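PDB 6IE4: agenet domain-containing protein from Arabidopsis thaliana, which probably recognises histone H3 tails methylated on lysine through a pair of tandem Agenet domains. Local coordinates for residues Val50-Glu55 against Glu71-Ser76; Pro80-Met85 against Glu139-Arg144; Ile94-Glu99 against Thr114-Asp119. All coordinates share one frame; numbering follows the deposited sequence.

In the fold
Following the chain from the N terminus, contact 1 closes first: strand 68-74 returns antiparallel against strand 51-56, closing a short loop inside the Agenet range 17-84. The chain then passes through strand 78-79 into the proline-rich segment 80-85, where contact 2 opens; it closes only at 139-144, after more than fifty residues. Contact 3, joining 94-99 to 114-119, is nested inside that long loop and lies about 17 Å from contact 2, centre to centre. F142 of contact 2 packs on I94 and E98 of contact 3. Contacts 1 and 3 are on opposite sides of the chain's centre, about 35 Å apart between centres, although both reach the same curled sheet.

Contact 1: residues Val50-Glu55 against Glu71-Ser76; sequences VKCQVE and EVVDMS
OD1 of the D74 carboxylate touches the aliphatic chain of K51, 3.1 Å from K51 CG and similarly near CE, while the peptide carbonyl of E71 is met by Q53 CG, 3.3 Å from E71 O. K51 and D74 run side by side and point the same way, yet K51 NZ is still 4.2 Å from D74 OD1, beyond a salt bridge. CG of D74 is anti to its carbonyl carbon (chi1 -66°), which sets CG on the side of the lysine chain. An alanine here would probably leave the methylenes of K51 without that neighbour and its ammonium without the nearby negative charge. Between the backbones, C52 and V73 exchange two hydrogen bonds, V73 N to C52 O being 2.8 Å, and V54 and E71 exchange two more; M75 N adds a weak one to V50 O. V72 CG2 packs on Q53 CB at 3.9 Å, and the amide of Q53 reaches on to T40. On the other face, V54 CG2 meets V73 CG2 at 4.2 Å, with C52 SG and the M75 methyl continuing the apolar patch against L78 and I41. The chemistry is therefore two-sided, apolar towards the domain and more open at K51, Q53 and V72. E71 OE2 lies at long range from a basic side chain of the bound peptide, so these strands border the peptide site and E71 may add a weak electrostatic attraction.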
loop_
_atom_site.group_PDB
_atom_site.type_symbol
_atom_site.label_atom_id
_atom_site.label_comp_id
_atom_site.label_asym_id
_atom_site.label_seq_id
_atom_site.Cartn_x
_atom_site.Cartn_y
_atom_site.Cartn_z
ATOM N N VAL A 50 -0.237 10.134 -20.593
ATOM C CA VAL A 50 0.516 9.965 -19.353
ATOM C C VAL A 50 -0.099 8.857 -18.513
ATOM O O VAL A 50 -0.391 9.055 -17.330
ATOM C CB VAL A 50 0.516 11.280 -18.553
ATOM C CG1 VAL A 50 1.376 12.348 -19.242
ATOM C CG2 VAL A 50 -0.932 11.784 -18.364
ATOM N N LYS A 51 -0.247 7.666 -19.076
ATOM C CA LYS A 51 -1.036 6.655 -18.391
ATOM C C LYS A 51 -0.573 5.279 -18.826
ATOM O O LYS A 51 -0.258 5.058 -19.993
ATOM C CB LYS A 51 -2.537 6.790 -18.693
ATOM C CG LYS A 51 -3.242 8.005 -18.111
ATOM C CD LYS A 51 -4.583 8.227 -18.796
ATOM C CE LYS A 51 -5.433 9.264 -18.071
ATOM N NZ LYS A 51 -6.879 8.859 -18.070
ATOM N N CYS A 52 -0.551 4.362 -17.884
ATOM C CA CYS A 52 -0.178 2.987 -18.137
ATOM C C CYS A 52 -1.255 2.087 -17.540
ATOM O O CYS A 52 -2.200 2.550 -16.897
ATOM C CB CYS A 52 1.192 2.677 -17.550
ATOM S SG CYS A 52 1.071 2.776 -15.799
ATOM N N GLN A 53 -1.111 0.788 -17.751
ATOM C CA GLN A 53 -2.038 -0.200 -17.226
ATOM C C GLN A 53 -1.273 -1.203 -16.376
ATOM O O GLN A 53 -0.183 -1.647 -16.746
ATOM C CB GLN A 53 -2.759 -0.950 -18.361
ATOM C CG GLN A 53 -3.817 -1.938 -17.905
ATOM C CD GLN A 53 -4.071 -3.056 -18.922
ATOM O OE1 GLN A 53 -3.238 -3.324 -19.798
ATOM N NE2 GLN A 53 -5.239 -3.689 -18.828
ATOM N N VAL A 54 -1.837 -1.538 -15.224
ATOM C CA VAL A 54 -1.155 -2.369 -14.247
ATOM C C VAL A 54 -2.017 -3.603 -13.972
ATOM O O VAL A 54 -3.186 -3.679 -14.349
ATOM C CB VAL A 54 -0.861 -1.602 -12.935
ATOM C CG1 VAL A 54 0.211 -0.524 -13.143
ATOM C CG2 VAL A 54 -2.134 -0.961 -12.385
ATOM N N GLU A 55 -1.441 -4.545 -13.243
ATOM C CA GLU A 55 -2.156 -5.723 -12.785
ATOM C C GLU A 55 -1.851 -5.850 -11.306
ATOM O O GLU A 55 -0.686 -5.953 -10.917
ATOM C CB GLU A 55 -1.724 -6.967 -13.565
ATOM C CG GLU A 55 -1.915 -8.309 -12.871
ATOM C CD GLU A 55 -1.701 -9.483 -13.830
ATOM O OE1 GLU A 55 -2.137 -9.395 -14.999
ATOM O OE2 GLU A 55 -1.056 -10.477 -13.430
ATOM N N GLU A 71 -5.980 -2.497 -14.633
ATOM C CA GLU A 71 -6.524 -1.153 -14.558
ATOM C C GLU A 71 -5.562 -0.166 -15.197
ATOM O O GLU A 71 -4.342 -0.321 -15.095
ATOM C CB GLU A 71 -6.798 -0.767 -13.102
ATOM C CG GLU A 71 -7.744 0.391 -12.993
ATOM C CD GLU A 71 -8.403 0.461 -11.642
ATOM O OE1 GLU A 71 -9.343 -0.335 -11.409
ATOM O OE2 GLU A 71 -7.991 1.302 -10.813
ATOM N N VAL A 72 -6.123 0.806 -15.901
ATOM C CA VAL A 72 -5.347 1.917 -16.436
ATOM C C VAL A 72 -5.333 3.028 -15.392
ATOM O O VAL A 72 -6.385 3.432 -14.885
ATOM C CB VAL A 72 -5.932 2.411 -17.769
ATOM C CG1 VAL A 72 -5.234 3.660 -18.196
ATOM C CG2 VAL A 72 -5.839 1.324 -18.846
ATOM N N VAL A 73 -4.144 3.514 -15.060
ATOM C CA VAL A 73 -3.983 4.586 -14.087
ATOM C C VAL A 73 -3.054 5.641 -14.677
ATOM O O VAL A 73 -2.425 5.438 -15.713
ATOM C CB VAL A 73 -3.427 4.076 -12.736
ATOM C CG1 VAL A 73 -4.473 3.271 -11.985
ATOM C CG2 VAL A 73 -2.178 3.239 -12.950
ATOM N N ASP A 74 -2.950 6.762 -13.972
ATOM C CA ASP A 74 -1.943 7.764 -14.276
ATOM C C ASP A 74 -0.609 7.320 -13.694
ATOM O O ASP A 74 -0.562 6.649 -12.660
ATOM C CB ASP A 74 -2.364 9.114 -13.692
ATOM C CG ASP A 74 -3.609 9.672 -14.357
ATOM O OD1 ASP A 74 -3.632 9.725 -15.602
ATOM O OD2 ASP A 74 -4.576 10.024 -13.640
ATOM N N MET A 75 0.488 7.669 -14.378
ATOM C CA MET A 75 1.796 7.323 -13.826
ATOM C C MET A 75 2.082 7.984 -12.486
ATOM O O MET A 75 2.989 7.534 -11.776
ATOM C CB MET A 75 2.928 7.642 -14.801
ATOM C CG MET A 75 2.939 6.754 -16.039
ATOM S SD MET A 75 3.802 7.463 -17.451
ATOM C CE MET A 75 3.348 6.271 -18.715
ATOM N N SER A 76 1.272 8.950 -12.068
ATOM C CA SER A 76 1.535 9.641 -10.823
ATOM C C SER A 76 0.886 8.916 -9.661
ATOM O O SER A 76 1.201 9.202 -8.504
ATOM C CB SER A 76 0.963 11.048 -10.882
ATOM O OG SER A 76 -0.436 10.954 -11.110
#

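Contact 2: residues Pro80-Met85 against Glu139-Arg144; sequences PPAPPM and ELRFHR
M85 brings SD to the edge of the F142 ring, a Met-aromatic contact in an interface without a single hydrogen bond between its two segments. SD is 4.6 Å from the centroid of the F142 ring, 76° off the ring normal, and nearest to CD2 and CE2. The methyl CE reaches the backbone N of F142 at 3.3 Å and lies 3.6 Å from R141 CB. The methionine is extended beyond CG (chi2 173°), which carries SD to the ring, and the two side chains cross obliquely. Earlier in the segment, A82 points its CB toward R141 and touches NH1 at 3.7 Å. That guanidinium is gripped from elsewhere, by salt bridges from NH1 to E21 and from NE to D101 and by a cation-pi contact with W108; E21 also accepts a weak hydrogen bond from A82 N, so one carboxylate ties the proline-rich segment to the arginine. R144 is bent at chi2 and chi3; its NH2 lies 4.0 Å from P83 CG, while its NH1 is in a salt bridge with the C-terminal carboxylate of K152. The proline-rich segment thus touches strand 140-142, which pairs with strand 99-104, through A82 and M85, and the following R144 through P83, with W151 of strand 150-151 against both P83 and R144.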
loop_
_atom_site.group_PDB
_atom_site.type_symbol
_atom_site.label_atom_id
_atom_site.label_comp_id
_atom_site.label_asym_id
_atom_site.label_seq_id
_atom_site.Cartn_x
_atom_site.Cartn_y
_atom_site.Cartn_z
ATOM N N PRO A 80 7.636 2.970 -6.721
ATOM C CA PRO A 80 8.317 1.684 -6.749
ATOM C C PRO A 80 7.975 0.912 -5.492
ATOM O O PRO A 80 7.317 1.450 -4.588
ATOM C CB PRO A 80 9.804 2.069 -6.774
ATOM C CG PRO A 80 9.844 3.559 -7.031
ATOM C CD PRO A 80 8.565 4.094 -6.522
ATOM N N PRO A 81 8.394 -0.343 -5.389
ATOM C CA PRO A 81 8.208 -1.051 -4.127
ATOM C C PRO A 81 8.968 -0.324 -3.032
ATOM O O PRO A 81 9.948 0.384 -3.282
ATOM C CB PRO A 81 8.804 -2.428 -4.406
ATOM C CG PRO A 81 8.603 -2.609 -5.855
ATOM C CD PRO A 81 8.740 -1.265 -6.484
ATOM N N ALA A 82 8.475 -0.465 -1.812
ATOM C CA ALA A 82 9.143 0.196 -0.711
ATOM C C ALA A 82 10.524 -0.432 -0.525
ATOM O O ALA A 82 10.733 -1.604 -0.849
ATOM C CB ALA A 82 8.318 0.078 0.566
ATOM N N PRO A 83 11.499 0.341 -0.070
ATOM C CA PRO A 83 12.877 -0.167 -0.005
ATOM C C PRO A 83 13.003 -1.248 1.052
ATOM O O PRO A 83 12.398 -1.141 2.132
ATOM C CB PRO A 83 13.697 1.079 0.366
ATOM C CG PRO A 83 12.855 2.224 -0.115
ATOM C CD PRO A 83 11.443 1.786 0.213
ATOM N N PRO A 84 13.742 -2.332 0.759
ATOM C CA PRO A 84 14.113 -3.283 1.823
ATOM C C PRO A 84 14.691 -2.600 3.060
ATOM O O PRO A 84 15.770 -1.992 2.998
ATOM C CB PRO A 84 15.147 -4.193 1.138
ATOM C CG PRO A 84 15.697 -3.374 -0.005
ATOM C CD PRO A 84 14.553 -2.499 -0.461
ATOM N N MET A 85 13.962 -2.702 4.179
ATOM C CA MET A 85 14.445 -2.233 5.477
ATOM C C MET A 85 15.760 -2.916 5.845
ATOM O O MET A 85 15.852 -4.148 5.800
ATOM C CB MET A 85 13.402 -2.505 6.571
ATOM C CG MET A 85 12.162 -1.594 6.602
ATOM S SD MET A 85 10.907 -2.162 7.807
ATOM C CE MET A 85 9.390 -1.494 7.124
ATOM N N GLU A 139 2.710 -6.962 10.835
ATOM C CA GLU A 139 1.681 -6.483 9.928
ATOM C C GLU A 139 1.877 -5.015 9.612
ATOM O O GLU A 139 1.124 -4.456 8.810
ATOM C CB GLU A 139 0.283 -6.676 10.527
ATOM C CG GLU A 139 0.017 -8.027 11.165
ATOM C CD GLU A 139 -1.449 -8.206 11.573
ATOM O OE1 GLU A 139 -2.284 -8.408 10.660
ATOM O OE2 GLU A 139 -1.766 -8.152 12.791
ATOM N N LEU A 140 2.897 -4.396 10.189
ATOM C CA LEU A 140 3.200 -3.002 9.951
ATOM C C LEU A 140 4.494 -2.843 9.190
ATOM O O LEU A 140 5.390 -3.687 9.235
ATOM C CB LEU A 140 3.308 -2.207 11.256
ATOM C CG LEU A 140 2.149 -2.399 12.221
ATOM C CD1 LEU A 140 2.345 -1.488 13.378
ATOM C CD2 LEU A 140 0.845 -2.107 11.522
ATOM N N ARG A 141 4.583 -1.707 8.525
ATOM C CA ARG A 141 5.833 -1.262 7.971
ATOM C C ARG A 141 5.937 0.228 8.249
ATOM O O ARG A 141 4.938 0.889 8.548
ATOM C CB ARG A 141 5.896 -1.570 6.470
ATOM C CG ARG A 141 5.112 -0.618 5.581
ATOM C CD ARG A 141 4.982 -1.162 4.166
ATOM N NE ARG A 141 4.194 -0.285 3.310
ATOM C CZ ARG A 141 4.243 -0.331 1.987
ATOM N NH1 ARG A 141 4.962 -1.286 1.406
ATOM N NH2 ARG A 141 3.516 0.503 1.250
ATOM N N PHE A 142 7.145 0.759 8.134
ATOM C CA PHE A 142 7.351 2.182 8.345
ATOM C C PHE A 142 6.835 2.911 7.112
ATOM O O PHE A 142 7.071 2.484 5.975
ATOM C CB PHE A 142 8.836 2.478 8.600
ATOM C CG PHE A 142 9.403 1.757 9.815
ATOM C CD1 PHE A 142 9.054 2.158 11.105
ATOM C CD2 PHE A 142 10.200 0.627 9.672
ATOM C CE1 PHE A 142 9.543 1.486 12.237
ATOM C CE2 PHE A 142 10.683 -0.061 10.790
ATOM C CZ PHE A 142 10.353 0.373 12.077
ATOM N N HIS A 143 6.068 3.966 7.334
ATOM C CA HIS A 143 5.535 4.717 6.215
ATOM C C HIS A 143 6.638 5.565 5.593
ATOM O O HIS A 143 7.266 6.380 6.274
ATOM C CB HIS A 143 4.382 5.608 6.646
ATOM C CG HIS A 143 3.817 6.409 5.517
ATOM N ND1 HIS A 143 2.765 5.972 4.743
ATOM C CD2 HIS A 143 4.199 7.599 4.998
ATOM C CE1 HIS A 143 2.493 6.879 3.822
ATOM N NE2 HIS A 143 3.352 7.874 3.953
ATOM N N ARG A 144 6.861 5.375 4.301
ATOM C CA ARG A 144 7.762 6.209 3.528
ATOM C C ARG A 144 6.951 6.945 2.476
ATOM O O ARG A 144 5.857 6.519 2.096
ATOM C CB ARG A 144 8.856 5.385 2.822
ATOM C CG ARG A 144 9.471 4.255 3.617
ATOM C CD ARG A 144 10.510 4.707 4.613
ATOM N NE ARG A 144 11.506 5.599 4.028
ATOM C CZ ARG A 144 12.668 5.191 3.527
ATOM N NH1 ARG A 144 13.536 6.077 3.050
ATOM N NH2 ARG A 144 12.959 3.900 3.495
#

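Contact 3: residues Ile94-Glu99 against Thr114-Asp119; sequences IVVGEE and TEVLDD
T114 meets the segment 94-99 through its backbone: T114 O lies 3.7 Å from V96 CG1, and V96 CG2 is nearly as close. Its CB points away from the turn, and OG1 is engaged by Q132 and by the carbonyl of S123. E115 follows with its CB also directed away; its CA comes 4.3 Å from V96 CG2. V116 turns back toward the turn. Its CG2, anti to its own carbonyl carbon, approaches I94 O at 3.5 Å and V96 CG2 at 4.3 Å, while F122 packs on the same valine from strand 121-126. The apolar touch is thus small and open to solvent, built on two valines. The opposing segment is stiffened from within: E98 N bonds to V95 O at 3.1 Å, and V95 N returns a bond to E98 OE1 at 3.2 Å, 151° at the hydrogen. The other carboxylate oxygen, OE2, forms a salt bridge with K92. V95-E98 is a type II beta turn, whose third position, G97, has a positive phi (102°) suited to a residue without a side chain. Opposite S123, the long strand 107-117 of this antiparallel sheet carries a classic beta bulge at T114-E115.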
loop_
_atom_site.group_PDB
_atom_site.type_symbol
_atom_site.label_atom_id
_atom_site.label_comp_id
_atom_site.label_asym_id
_atom_site.label_seq_id
_atom_site.Cartn_x
_atom_site.Cartn_y
_atom_site.Cartn_z
ATOM N N ILE A 94 8.876 0.396 17.545
ATOM C CA ILE A 94 7.765 1.212 17.064
ATOM C C ILE A 94 7.144 1.921 18.259
ATOM O O ILE A 94 6.924 1.303 19.304
ATOM C CB ILE A 94 6.739 0.364 16.300
ATOM C CG1 ILE A 94 7.457 -0.308 15.142
ATOM C CG2 ILE A 94 5.579 1.212 15.823
ATOM C CD1 ILE A 94 6.568 -0.676 14.022
ATOM N N VAL A 95 6.906 3.223 18.117
ATOM C CA VAL A 95 6.548 4.092 19.230
ATOM C C VAL A 95 5.234 4.807 18.940
ATOM O O VAL A 95 4.825 4.969 17.790
ATOM C CB VAL A 95 7.679 5.102 19.510
ATOM C CG1 VAL A 95 8.986 4.370 19.569
ATOM C CG2 VAL A 95 7.729 6.172 18.414
ATOM N N VAL A 96 4.565 5.238 20.004
ATOM C CA VAL A 96 3.368 6.057 19.855
ATOM C C VAL A 96 3.650 7.260 18.970
ATOM O O VAL A 96 4.510 8.087 19.284
ATOM C CB VAL A 96 2.815 6.496 21.219
ATOM C CG1 VAL A 96 1.628 7.422 21.036
ATOM C CG2 VAL A 96 2.414 5.279 22.005
ATOM N N GLY A 97 2.885 7.396 17.886
ATOM C CA GLY A 97 2.967 8.530 17.010
ATOM C C GLY A 97 3.731 8.276 15.738
ATOM O O GLY A 97 3.692 9.115 14.839
ATOM N N GLU A 98 4.519 7.208 15.696
ATOM C CA GLU A 98 5.113 6.758 14.448
ATOM C C GLU A 98 4.063 6.614 13.349
ATOM O O GLU A 98 2.984 6.057 13.559
ATOM C CB GLU A 98 5.848 5.436 14.656
ATOM C CG GLU A 98 6.886 5.186 13.575
ATOM C CD GLU A 98 8.079 4.375 14.051
ATOM O OE1 GLU A 98 8.103 3.913 15.229
ATOM O OE2 GLU A 98 9.005 4.218 13.221
ATOM N N GLU A 99 4.389 7.097 12.156
ATOM C CA GLU A 99 3.577 6.752 11.007
ATOM C C GLU A 99 3.987 5.401 10.472
ATOM O O GLU A 99 5.174 5.092 10.357
ATOM C CB GLU A 99 3.683 7.788 9.898
ATOM C CG GLU A 99 2.840 8.923 10.264
ATOM C CD GLU A 99 1.403 8.758 9.825
ATOM O OE1 GLU A 99 1.183 8.032 8.826
ATOM O OE2 GLU A 99 0.500 9.284 10.537
ATOM N N THR A 114 -1.326 4.749 18.040
ATOM C CA THR A 114 -1.827 5.486 19.185
ATOM C C THR A 114 -1.522 4.792 20.493
ATOM O O THR A 114 -1.470 5.461 21.530
ATOM C CB THR A 114 -3.338 5.710 19.095
ATOM O OG1 THR A 114 -3.996 4.461 18.884
ATOM C CG2 THR A 114 -3.672 6.658 17.959
ATOM N N GLU A 115 -1.281 3.484 20.460
ATOM C CA GLU A 115 -1.022 2.720 21.666
ATOM C C GLU A 115 -0.025 1.610 21.357
ATOM O O GLU A 115 -0.115 0.964 20.307
ATOM C CB GLU A 115 -2.338 2.159 22.210
ATOM C CG GLU A 115 -2.238 1.396 23.506
ATOM C CD GLU A 115 -3.537 1.441 24.302
ATOM O OE1 GLU A 115 -4.626 1.432 23.681
ATOM O OE2 GLU A 115 -3.459 1.482 25.550
ATOM N N VAL A 116 0.922 1.399 22.274
ATOM C CA VAL A 116 1.869 0.286 22.224
ATOM C C VAL A 116 1.472 -0.673 23.336
ATOM O O VAL A 116 1.373 -0.266 24.497
ATOM C CB VAL A 116 3.321 0.772 22.404
ATOM C CG1 VAL A 116 4.215 -0.355 22.877
ATOM C CG2 VAL A 116 3.868 1.385 21.108
ATOM N N LEU A 117 1.214 -1.932 22.985
ATOM C CA LEU A 117 0.622 -2.893 23.909
ATOM C C LEU A 117 1.661 -3.914 24.371
ATOM O O LEU A 117 2.600 -4.238 23.638
ATOM C CB LEU A 117 -0.570 -3.615 23.256
ATOM C CG LEU A 117 -1.681 -2.797 22.573
ATOM C CD1 LEU A 117 -2.405 -3.639 21.515
ATOM C CD2 LEU A 117 -2.686 -2.234 23.548
ATOM N N ASP A 118 1.447 -4.470 25.578
ATOM C CA ASP A 118 2.475 -5.259 26.266
ATOM C C ASP A 118 2.907 -6.502 25.509
ATOM O O ASP A 118 3.917 -7.111 25.887
ATOM C CB ASP A 118 2.000 -5.739 27.642
ATOM C CG ASP A 118 1.642 -4.609 28.576
ATOM O OD1 ASP A 118 1.359 -3.485 28.107
ATOM O OD2 ASP A 118 1.660 -4.859 29.799
ATOM N N ASP A 119 2.210 -6.868 24.444
ATOM C CA ASP A 119 2.456 -8.149 23.803
ATOM C C ASP A 119 2.868 -7.999 22.346
ATOM O O ASP A 119 2.376 -8.729 21.474
ATOM C CB ASP A 119 1.207 -9.017 23.929
ATOM C CG ASP A 119 -0.059 -8.246 23.640
ATOM O OD1 ASP A 119 -0.204 -7.120 24.177
ATOM O OD2 ASP A 119 -0.906 -8.773 22.880
#